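Local coordinates for protein peptidase, zinc-dependent (Methanocorpusculum labreanum, PDB 3LMC) that probably hydrolyses peptide bonds as a zinc-dependent metallopeptidase of family M54, and binds a zinc ion together with a separately held iron ion, at residues W7-P12 and D36-L41; Y51-V56 and G97-P102; V56-D61 and L110-L115; K90-T95 and A118-H123. All blocks are in the same frame, centred on the assembly; numbering follows the deposited sequence.

The four contacts build outward from the five-stranded sheet. Contact 4 is its buried centre, about 3 Å from the middle of the chain, pairing strand 90-94 with strand 117-120. Contact 3 lays helix 53-66 against the edge strand 106-112, whose Leu110 O hydrogen-bonds Ile119 N of contact 4 at 2.9 Å. Contact 2 shares Val56 with contact 3 and joins the start of that helix to strand 99-101. Contact 1, away from the metals, ties two loops at one end of the sheet, Asp8 N bonding Val94 O at 3.0 Å. Nearest to the zinc is contact 3, with the Ala111 side chain about 6 Å from the ion.

Contact 1: W7-P12 and D36-L41; sequences WDSRVP and DGIFPL
An Asx turn at Asp8, set within a type I beta turn from Asp8 to Val11, forms much of the joint between residues 7-12, at the end of strand 3-7, and the loop 36-41. The Asp8 carboxylate serves both sides of it. Across the contact, OD2 of Asp8 accepts from Phe39 N at 2.8 Å in a nearly straight bond (170°), the donor standing well above the carboxylate plane. From the opposite face of that plane comes Arg10 NH2, 2.9 Å from Asp8 OD2, while Arg10 NE bonds Asp8 OD1 at 3.0 Å; the guanidinium thus holds the acid side-on, one nitrogen to each oxygen. Asp8 OD1 also takes Arg10 N on its anti lone pair, which closes the Asx turn. With CG anti to the backbone N (chi1 -172°), the carboxylate lies alongside Ile38, pointing the same way. The turn follows strand 3-7 of the mixed sheet and the partner loop follows strand 31-34, so the contact links the ends of two neighbouring parallel strands. As a second tie, Ser9 N bonds Gly37 O at 3.0 Å. Ser9 OG gives the same oxygen a weak bond. Aspartate suits its place because its short arm offers two acceptors to several donors; an alanine here would probably leave Phe39 N and the Arg10 guanidinium without their mate and set the arginine free to turn. Ile38 gives the arginine an apolar side: its CG2 is 3.6 Å from Arg10 NE, and its CD1 lies over one guanidinium face. A water donates to Asp8 OD2 and to Phe39 O, each at 2.8 Å.

Contact 2: Y51-V56 and G97-P102; sequences YDAVKV and GDLYEP
Tyr51 and Tyr100 meet through the backbone bonds of a short parallel pairing. Tyr51 N donates to Asp98 O at 2.8 Å. Tyr51 O accepts from Tyr100 N, and Ala53 N reaches Tyr100 O at 3.0 Å in an almost straight bond (179°). Leu99 CA adds a CH...O contact to Tyr51 O. Strand 50-52 is the middle strand of a small three-stranded mixed sheet, and it runs directly into helix 53-66. Asp52 is the N-cap of that helix: its OD1 accepts from Val54 N at 3.1 Å, so one residue ends the strand and caps the helix that begins at Ala53. An aspartate fits there because its short side chain can fold back on an amide of the first turn. The rings of both tyrosines rest against polar backbone atoms. That of Tyr100 lies obliquely against the partner backbone, its CE1 3.3 Å from Asp52 N. Tyr51 turns its ring edge to Asp98 O, its CD1 being 3.6 Å from that oxygen. Among the apolar contacts, Leu99 CD2 meets both Tyr51 CB and, at 4.2 Å, Ala53 CB; alanine is small enough to let the helix start close to the strand. Val54 CG2 and Pro102 CD touch farther along. The Asp98 carboxylate has two partners beyond these residues: OD1 forms a salt bridge with Arg124 NE, and OD2 is hydrogen-bonded to Gln50 NE2.

Contact 3: V56-D61 and L110-L115; sequences VLLKLD and LAYPKL
Helix residues 56-61 pass over strand 110-112 at 48°, their axes 9.2 Å apart at closest approach, with Leu57 nearest Tyr112 and Asp61 nearest Leu115. Beyond the strand, residues 113-114 form a short 3-10 turn that brings Leu115 back to the helix. Leu57 reaches the strand with one methyl: its CD1 touches Leu110 CD2 at 4.0 Å and Tyr112 CB at 4.0 Å. Leucine suits this place, since its other methyl, CD2, packs on Ala118 of strand 117-120 and the forked end serves two neighbouring strands. At the next residue, Leu58 CD2 lies 3.5 Å from Tyr112 CE1 and 3.9 Å from Leu115 CD1, resting in the notch where the ring and Leu115 meet. Leu115 CG lies over one face of the Tyr112 ring, 3.8 Å above its plane and toward the rim. Leu115 CD1 meets Asp61 CB at 3.8 Å, the two side chains crossing at about a right angle. Ala111 points away from the helix, to His153 and Glu150 on helix 136-154. The strand therefore has an apolar face for helix 53-66 and turns its other face to the zinc-binding helix; the contact rests on dispersion and shape, and the one charged side chain, Asp61, contributes carbon atoms while its carboxylate is paired with Arg64 and Arg65.

Contact 4: K90-T95 and A118-H123; sequences KILLVT and AIVSPH
Leu93 and Ile119 lie side by side and point the same way, their CD1 atoms 3.7 Å apart, on the sheet face that helix 53-66 covers. Ile119 CD1 also meets Thr95 CG2 at 3.5 Å, those two side chains crossing obliquely. On the other face Val94 and Val120 are again side by side, Val94 CG2 to Val120 CG1 at 3.7 Å, and Val94 CG1 meets the Pro122 ring at about a right angle. In Leu92, chi1 of 172° sets CG anti to the backbone N, and CD1 then reaches Val120 CG1 at 3.8 Å and Ala118 CB at 4.1 Å. Beta-branched and leucine side chains suit these places because they fill both faces of a sheet buried between helices, and the small Ala118 lets Glu150 and Leu154 of the zinc-binding helix 136-154 come close. An alanine in place of Leu92 would probably open a gap beside Val120 and Ala118, where the packing of Ile151 would be disturbed too. Between the two faces the strands run parallel, at 22°. Ala118 N bonds Ile91 O and Leu93 N bonds Ala118 O. Farther on, Val120 N bonds Leu93 O at 2.8 Å, and Thr95 N bonds Val120 O. Ser121 OG accepts from His123 N in an ST turn and also bonds Gly97 O. About half the backbone polar groups are thus met across this pair, others by flanking strands 3-7 and 106-112, while almost wholly apolar side chains cover both faces; Leu92, Ala118 and Pro122 pack against helix 136-154, which carries His149 and His153.

Contact 1: W7-P12 and D36-L41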
# COMPACT_ATOMS: atom_id res chain seq x y z
N TRP A 7 -2.82 5.41 6.77
CA TRP A 7 -2.44 4.45 7.81
C TRP A 7 -3.61 4.19 8.79
O TRP A 7 -3.91 5.04 9.63
CB TRP A 7 -1.21 4.99 8.57
CG TRP A 7 -0.65 4.03 9.60
CD1 TRP A 7 -1.08 3.86 10.89
CD2 TRP A 7 0.46 3.14 9.42
NE1 TRP A 7 -0.31 2.90 11.52
CE2 TRP A 7 0.64 2.45 10.63
CE3 TRP A 7 1.31 2.86 8.35
CZ2 TRP A 7 1.64 1.49 10.80
CZ3 TRP A 7 2.31 1.90 8.52
CH2 TRP A 7 2.46 1.23 9.74
N ASP A 8 -4.27 3.05 8.65
CA ASP A 8 -5.37 2.68 9.55
C ASP A 8 -4.83 2.60 10.98
O ASP A 8 -3.94 1.80 11.27
CB ASP A 8 -5.97 1.33 9.13
CG ASP A 8 -7.23 0.98 9.90
OD1 ASP A 8 -7.17 0.87 11.14
OD2 ASP A 8 -8.29 0.77 9.25
N SER A 9 -5.36 3.43 11.87
CA SER A 9 -4.75 3.61 13.19
C SER A 9 -4.82 2.36 14.07
O SER A 9 -4.24 2.33 15.15
CB SER A 9 -5.35 4.82 13.90
OG SER A 9 -6.75 4.71 13.94
N ARG A 10 -5.53 1.32 13.62
CA ARG A 10 -5.50 0.06 14.36
C ARG A 10 -4.15 -0.64 14.17
O ARG A 10 -3.82 -1.55 14.91
CB ARG A 10 -6.65 -0.87 13.97
CG ARG A 10 -8.05 -0.35 14.37
CD ARG A 10 -9.20 -1.12 13.69
NE ARG A 10 -9.28 -0.89 12.24
CZ ARG A 10 -10.15 -1.50 11.44
NH1 ARG A 10 -11.00 -2.38 11.94
NH2 ARG A 10 -10.17 -1.25 10.14
N VAL A 11 -3.38 -0.22 13.17
CA VAL A 11 -2.02 -0.71 13.01
C VAL A 11 -1.15 0.23 13.84
O VAL A 11 -1.29 1.44 13.71
CB VAL A 11 -1.58 -0.67 11.53
CG1 VAL A 11 -0.19 -1.20 11.36
CG2 VAL A 11 -2.57 -1.45 10.66
N PRO A 12 -0.29 -0.31 14.73
CA PRO A 12 0.46 0.54 15.67
C PRO A 12 0.95 1.84 15.06
O PRO A 12 1.80 1.80 14.17
CB PRO A 12 1.63 -0.36 16.08
CG PRO A 12 0.96 -1.74 16.17
CD PRO A 12 -0.05 -1.75 14.98
N ASP A 36 -4.68 9.11 11.58
CA ASP A 36 -5.61 9.42 12.65
C ASP A 36 -7.02 8.99 12.28
O ASP A 36 -7.93 9.81 12.28
CB ASP A 36 -5.58 10.92 12.99
CG ASP A 36 -6.01 11.81 11.82
OD1 ASP A 36 -5.95 11.35 10.66
OD2 ASP A 36 -6.41 12.97 12.07
N GLY A 37 -7.21 7.72 11.96
CA GLY A 37 -8.53 7.23 11.60
C GLY A 37 -8.48 5.80 11.12
O GLY A 37 -7.42 5.33 10.73
N ILE A 38 -9.61 5.11 11.16
CA ILE A 38 -9.68 3.77 10.59
C ILE A 38 -10.36 3.80 9.22
O ILE A 38 -11.09 4.73 8.90
CB ILE A 38 -10.43 2.78 11.51
CG1 ILE A 38 -11.90 3.17 11.63
CG2 ILE A 38 -9.74 2.67 12.87
CD1 ILE A 38 -12.84 1.99 11.78
N PHE A 39 -10.09 2.79 8.39
CA PHE A 39 -10.82 2.64 7.14
C PHE A 39 -11.62 1.34 7.19
O PHE A 39 -11.09 0.27 6.88
CB PHE A 39 -9.88 2.66 5.93
CG PHE A 39 -10.59 2.83 4.60
CD1 PHE A 39 -10.93 1.73 3.82
CD2 PHE A 39 -10.93 4.08 4.14
CE1 PHE A 39 -11.60 1.90 2.60
CE2 PHE A 39 -11.59 4.25 2.94
CZ PHE A 39 -11.93 3.16 2.17
N PRO A 40 -12.89 1.42 7.59
CA PRO A 40 -13.64 0.17 7.75
C PRO A 40 -13.66 -0.56 6.42
O PRO A 40 -13.94 0.05 5.38
CB PRO A 40 -15.04 0.64 8.15
CG PRO A 40 -14.80 2.00 8.78
CD PRO A 40 -13.70 2.60 7.94
N LEU A 41 -13.33 -1.84 6.44
CA LEU A 41 -13.18 -2.61 5.23
C LEU A 41 -14.53 -3.07 4.65
O LEU A 41 -15.57 -2.97 5.29
CB LEU A 41 -12.24 -3.80 5.51
CG LEU A 41 -10.81 -3.34 5.88
CD1 LEU A 41 -9.90 -4.51 6.27
CD2 LEU A 41 -10.22 -2.54 4.72
O HOH W 1 -8.41 -0.56 6.80

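Contact 2: Y51-V56 and G97-P102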
# COMPACT_ATOMS: atom_id res chain seq x y z
N TYR A 51 -10.89 -10.39 3.78
CA TYR A 51 -11.56 -9.33 3.03
C TYR A 51 -11.14 -9.27 1.56
O TYR A 51 -9.96 -9.35 1.24
CB TYR A 51 -11.33 -7.98 3.69
CG TYR A 51 -11.82 -7.89 5.12
CD1 TYR A 51 -11.07 -8.40 6.16
CD2 TYR A 51 -13.05 -7.30 5.42
CE1 TYR A 51 -11.50 -8.31 7.46
CE2 TYR A 51 -13.49 -7.19 6.74
CZ TYR A 51 -12.71 -7.71 7.74
OH TYR A 51 -13.13 -7.63 9.06
N ASP A 52 -12.13 -9.12 0.67
CA ASP A 52 -11.91 -8.95 -0.77
C ASP A 52 -11.23 -7.62 -1.05
O ASP A 52 -11.87 -6.57 -1.00
CB ASP A 52 -13.27 -8.99 -1.48
CG ASP A 52 -13.15 -9.03 -3.01
OD1 ASP A 52 -12.05 -8.80 -3.58
OD2 ASP A 52 -14.19 -9.30 -3.66
N ALA A 53 -9.95 -7.64 -1.37
CA ALA A 53 -9.21 -6.38 -1.52
C ALA A 53 -9.68 -5.56 -2.72
O ALA A 53 -9.49 -4.33 -2.75
CB ALA A 53 -7.73 -6.63 -1.59
N VAL A 54 -10.27 -6.22 -3.71
CA VAL A 54 -10.76 -5.49 -4.88
C VAL A 54 -11.87 -4.53 -4.46
O VAL A 54 -11.88 -3.37 -4.84
CB VAL A 54 -11.27 -6.43 -6.00
CG1 VAL A 54 -11.84 -5.61 -7.14
CG2 VAL A 54 -10.14 -7.34 -6.50
N LYS A 55 -12.80 -5.02 -3.63
CA LYS A 55 -13.86 -4.18 -3.10
C LYS A 55 -13.35 -3.04 -2.24
O LYS A 55 -13.86 -1.91 -2.33
CB LYS A 55 -14.87 -5.01 -2.32
CG LYS A 55 -15.84 -5.74 -3.24
CD LYS A 55 -16.89 -6.49 -2.46
CE LYS A 55 -17.81 -7.22 -3.43
NZ LYS A 55 -18.85 -7.98 -2.69
N VAL A 56 -12.35 -3.31 -1.41
CA VAL A 56 -11.77 -2.26 -0.57
C VAL A 56 -11.16 -1.18 -1.47
O VAL A 56 -11.30 0.01 -1.20
CB VAL A 56 -10.72 -2.81 0.42
CG1 VAL A 56 -10.15 -1.69 1.29
CG2 VAL A 56 -11.33 -3.93 1.32
N GLY A 97 -6.68 -5.74 8.17
CA GLY A 97 -7.47 -6.88 7.74
C GLY A 97 -6.66 -7.87 6.90
O GLY A 97 -5.78 -7.45 6.17
N ASP A 98 -6.95 -9.16 7.03
CA ASP A 98 -6.33 -10.16 6.15
C ASP A 98 -7.00 -10.09 4.77
O ASP A 98 -8.23 -10.08 4.65
CB ASP A 98 -6.48 -11.57 6.73
CG ASP A 98 -5.65 -12.61 5.97
OD1 ASP A 98 -4.50 -12.30 5.56
OD2 ASP A 98 -6.15 -13.74 5.79
N LEU A 99 -6.18 -10.04 3.72
CA LEU A 99 -6.69 -9.76 2.37
C LEU A 99 -6.61 -10.97 1.46
O LEU A 99 -5.64 -11.75 1.52
CB LEU A 99 -5.89 -8.63 1.73
CG LEU A 99 -5.91 -7.30 2.46
CD1 LEU A 99 -5.07 -6.29 1.70
CD2 LEU A 99 -7.35 -6.82 2.60
N TYR A 100 -7.62 -11.12 0.61
CA TYR A 100 -7.52 -12.04 -0.52
C TYR A 100 -7.97 -11.38 -1.84
O TYR A 100 -8.51 -10.28 -1.85
CB TYR A 100 -8.32 -13.31 -0.24
CG TYR A 100 -9.81 -13.17 -0.46
CD1 TYR A 100 -10.62 -12.52 0.46
CD2 TYR A 100 -10.41 -13.71 -1.59
CE1 TYR A 100 -11.99 -12.41 0.26
CE2 TYR A 100 -11.78 -13.60 -1.80
CZ TYR A 100 -12.56 -12.95 -0.87
OH TYR A 100 -13.92 -12.84 -1.08
N GLU A 101 -7.69 -12.05 -2.96
CA GLU A 101 -8.35 -11.72 -4.21
C GLU A 101 -8.83 -13.03 -4.84
O GLU A 101 -8.33 -14.10 -4.48
CB GLU A 101 -7.45 -10.93 -5.16
CG GLU A 101 -6.08 -11.54 -5.41
CD GLU A 101 -6.01 -12.36 -6.68
OE1 GLU A 101 -4.87 -12.67 -7.11
OE2 GLU A 101 -7.07 -12.68 -7.25
N PRO A 102 -9.81 -12.96 -5.74
CA PRO A 102 -10.43 -14.20 -6.23
C PRO A 102 -9.43 -15.33 -6.57
O PRO A 102 -9.67 -16.47 -6.19
CB PRO A 102 -11.19 -13.73 -7.46
CG PRO A 102 -11.63 -12.33 -7.07
CD PRO A 102 -10.49 -11.76 -6.25

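Contact 3: V56-D61 and L110-L115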
# COMPACT_ATOMS: atom_id res chain seq x y z
N VAL A 56 -12.35 -3.31 -1.41
CA VAL A 56 -11.77 -2.26 -0.57
C VAL A 56 -11.16 -1.18 -1.47
O VAL A 56 -11.30 0.01 -1.20
CB VAL A 56 -10.72 -2.81 0.42
CG1 VAL A 56 -10.15 -1.69 1.29
CG2 VAL A 56 -11.33 -3.93 1.32
N LEU A 57 -10.50 -1.58 -2.55
CA LEU A 57 -9.83 -0.61 -3.40
C LEU A 57 -10.84 0.32 -4.10
O LEU A 57 -10.61 1.53 -4.22
CB LEU A 57 -8.91 -1.31 -4.40
CG LEU A 57 -7.67 -2.00 -3.81
CD1 LEU A 57 -6.94 -2.79 -4.88
CD2 LEU A 57 -6.71 -0.98 -3.17
N LEU A 58 -11.96 -0.24 -4.54
CA LEU A 58 -13.04 0.54 -5.16
C LEU A 58 -13.62 1.53 -4.14
O LEU A 58 -13.88 2.69 -4.44
CB LEU A 58 -14.16 -0.38 -5.67
CG LEU A 58 -13.74 -1.39 -6.75
CD1 LEU A 58 -14.91 -2.26 -7.20
CD2 LEU A 58 -13.15 -0.64 -7.94
N LYS A 59 -13.83 1.03 -2.92
CA LYS A 59 -14.30 1.87 -1.82
C LYS A 59 -13.30 3.00 -1.52
O LYS A 59 -13.70 4.11 -1.16
CB LYS A 59 -14.51 1.01 -0.58
CG LYS A 59 -15.18 1.73 0.55
CD LYS A 59 -15.25 0.85 1.80
CE LYS A 59 -16.06 1.53 2.91
NZ LYS A 59 -16.22 0.63 4.08
N LEU A 60 -12.01 2.70 -1.66
CA LEU A 60 -10.96 3.69 -1.41
C LEU A 60 -11.00 4.82 -2.46
O LEU A 60 -10.85 6.00 -2.14
CB LEU A 60 -9.58 3.02 -1.45
CG LEU A 60 -8.59 3.42 -0.36
CD1 LEU A 60 -7.17 3.08 -0.82
CD2 LEU A 60 -8.71 4.90 -0.03
N ASP A 61 -11.20 4.45 -3.72
CA ASP A 61 -11.39 5.46 -4.75
C ASP A 61 -12.60 6.34 -4.40
O ASP A 61 -12.53 7.57 -4.43
CB ASP A 61 -11.56 4.82 -6.12
CG ASP A 61 -12.06 5.82 -7.16
OD1 ASP A 61 -11.31 6.74 -7.53
OD2 ASP A 61 -13.22 5.68 -7.58
N LEU A 110 -2.26 -5.29 -2.76
CA LEU A 110 -2.85 -5.30 -4.09
C LEU A 110 -2.94 -3.87 -4.60
O LEU A 110 -3.03 -2.94 -3.80
CB LEU A 110 -4.24 -5.91 -4.03
CG LEU A 110 -4.88 -6.30 -5.35
CD1 LEU A 110 -4.07 -7.41 -5.99
CD2 LEU A 110 -6.30 -6.77 -5.13
N ALA A 111 -2.93 -3.70 -5.91
CA ALA A 111 -2.99 -2.36 -6.49
C ALA A 111 -4.05 -2.33 -7.58
O ALA A 111 -4.31 -3.35 -8.22
CB ALA A 111 -1.64 -1.97 -7.07
N TYR A 112 -4.68 -1.17 -7.76
CA TYR A 112 -5.64 -0.95 -8.83
C TYR A 112 -5.13 0.24 -9.63
O TYR A 112 -5.55 1.38 -9.41
CB TYR A 112 -7.02 -0.63 -8.27
CG TYR A 112 -8.18 -0.83 -9.24
CD1 TYR A 112 -9.31 -1.54 -8.87
CD2 TYR A 112 -8.12 -0.31 -10.53
CE1 TYR A 112 -10.37 -1.73 -9.74
CE2 TYR A 112 -9.18 -0.50 -11.42
CZ TYR A 112 -10.31 -1.20 -11.01
OH TYR A 112 -11.36 -1.40 -11.88
N PRO A 113 -4.19 -0.01 -10.55
CA PRO A 113 -3.44 1.06 -11.21
C PRO A 113 -4.36 2.08 -11.87
O PRO A 113 -4.08 3.29 -11.83
CB PRO A 113 -2.62 0.32 -12.27
CG PRO A 113 -2.44 -1.06 -11.69
CD PRO A 113 -3.76 -1.34 -11.00
N LYS A 114 -5.45 1.60 -12.45
CA LYS A 114 -6.35 2.49 -13.18
C LYS A 114 -6.96 3.57 -12.27
O LYS A 114 -7.17 4.71 -12.71
CB LYS A 114 -7.42 1.68 -13.92
CG LYS A 114 -8.27 2.51 -14.87
CD LYS A 114 -9.42 1.69 -15.47
CE LYS A 114 -10.23 2.51 -16.46
NZ LYS A 114 -11.29 1.71 -17.13
N LEU A 115 -7.23 3.22 -11.01
CA LEU A 115 -7.80 4.19 -10.07
C LEU A 115 -6.79 4.78 -9.07
O LEU A 115 -7.17 5.47 -8.11
CB LEU A 115 -8.97 3.58 -9.30
CG LEU A 115 -10.15 3.06 -10.11
CD1 LEU A 115 -11.24 2.56 -9.15
CD2 LEU A 115 -10.69 4.13 -11.05

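Contact 4: K90-T95 and A118-H123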
# COMPACT_ATOMS: atom_id res chain seq x y z
N LYS A 90 -2.46 9.52 -5.47
CA LYS A 90 -2.36 8.09 -5.28
C LYS A 90 -2.49 7.81 -3.80
O LYS A 90 -1.94 8.55 -2.99
CB LYS A 90 -1.00 7.60 -5.76
CG LYS A 90 -0.66 7.98 -7.20
CD LYS A 90 -1.76 7.61 -8.18
CE LYS A 90 -1.30 7.87 -9.65
NZ LYS A 90 -2.40 7.53 -10.61
N ILE A 91 -3.23 6.77 -3.45
CA ILE A 91 -3.35 6.38 -2.05
C ILE A 91 -2.89 4.95 -1.80
O ILE A 91 -3.29 4.04 -2.52
CB ILE A 91 -4.79 6.52 -1.57
CG1 ILE A 91 -5.21 7.99 -1.64
CG2 ILE A 91 -4.97 5.92 -0.16
CD1 ILE A 91 -6.71 8.21 -1.46
N LEU A 92 -2.06 4.77 -0.77
CA LEU A 92 -1.75 3.45 -0.24
C LEU A 92 -2.42 3.31 1.12
O LEU A 92 -2.07 4.03 2.07
CB LEU A 92 -0.23 3.26 -0.10
CG LEU A 92 0.23 1.98 0.64
CD1 LEU A 92 -0.32 0.73 -0.05
CD2 LEU A 92 1.76 1.88 0.80
N LEU A 93 -3.37 2.39 1.22
CA LEU A 93 -4.04 2.08 2.49
C LEU A 93 -3.26 0.98 3.23
O LEU A 93 -2.93 -0.06 2.66
CB LEU A 93 -5.47 1.60 2.21
CG LEU A 93 -6.62 1.69 3.23
CD1 LEU A 93 -7.48 0.43 3.19
CD2 LEU A 93 -6.15 2.00 4.62
N VAL A 94 -2.95 1.23 4.50
CA VAL A 94 -2.32 0.22 5.36
C VAL A 94 -3.39 -0.25 6.32
O VAL A 94 -3.84 0.53 7.16
CB VAL A 94 -1.15 0.81 6.14
CG1 VAL A 94 -0.59 -0.21 7.14
CG2 VAL A 94 -0.06 1.26 5.18
N THR A 95 -3.83 -1.50 6.17
CA THR A 95 -5.01 -1.99 6.88
C THR A 95 -4.70 -3.21 7.73
O THR A 95 -3.85 -4.03 7.37
CB THR A 95 -6.11 -2.39 5.87
OG1 THR A 95 -7.23 -2.97 6.57
CG2 THR A 95 -5.56 -3.42 4.89
N ALA A 118 -4.01 1.66 -3.84
CA ALA A 118 -3.33 0.41 -3.50
C ALA A 118 -3.54 0.11 -2.02
O ALA A 118 -4.00 0.97 -1.25
CB ALA A 118 -1.85 0.50 -3.83
N ILE A 119 -3.20 -1.11 -1.62
CA ILE A 119 -3.42 -1.53 -0.24
C ILE A 119 -2.33 -2.49 0.21
O ILE A 119 -1.85 -3.30 -0.58
CB ILE A 119 -4.82 -2.20 -0.08
CG1 ILE A 119 -5.18 -2.41 1.40
CG2 ILE A 119 -4.88 -3.52 -0.82
CD1 ILE A 119 -6.68 -2.80 1.62
N VAL A 120 -1.92 -2.38 1.48
CA VAL A 120 -1.06 -3.39 2.08
C VAL A 120 -1.61 -3.78 3.44
O VAL A 120 -2.15 -2.94 4.18
CB VAL A 120 0.40 -2.92 2.22
CG1 VAL A 120 0.47 -1.54 2.85
CG2 VAL A 120 1.19 -3.93 3.07
N SER A 121 -1.51 -5.06 3.78
CA SER A 121 -2.00 -5.53 5.07
C SER A 121 -0.85 -6.09 5.89
O SER A 121 -0.19 -7.04 5.46
CB SER A 121 -3.03 -6.63 4.89
OG SER A 121 -3.17 -7.32 6.12
N PRO A 122 -0.59 -5.50 7.06
CA PRO A 122 0.47 -6.06 7.90
C PRO A 122 0.05 -7.35 8.60
O PRO A 122 0.86 -7.91 9.34
CB PRO A 122 0.71 -4.96 8.93
CG PRO A 122 0.21 -3.70 8.28
CD PRO A 122 -0.99 -4.16 7.50
N HIS A 123 -1.17 -7.84 8.35
CA HIS A 123 -1.66 -9.01 9.10
C HIS A 123 -0.72 -10.20 9.02
O HIS A 123 -0.51 -10.88 10.02
CB HIS A 123 -3.06 -9.43 8.65
CG HIS A 123 -3.71 -10.42 9.58
ND1 HIS A 123 -3.84 -11.75 9.27
CD2 HIS A 123 -4.23 -10.26 10.82
CE1 HIS A 123 -4.44 -12.38 10.27
NE2 HIS A 123 -4.69 -11.50 11.22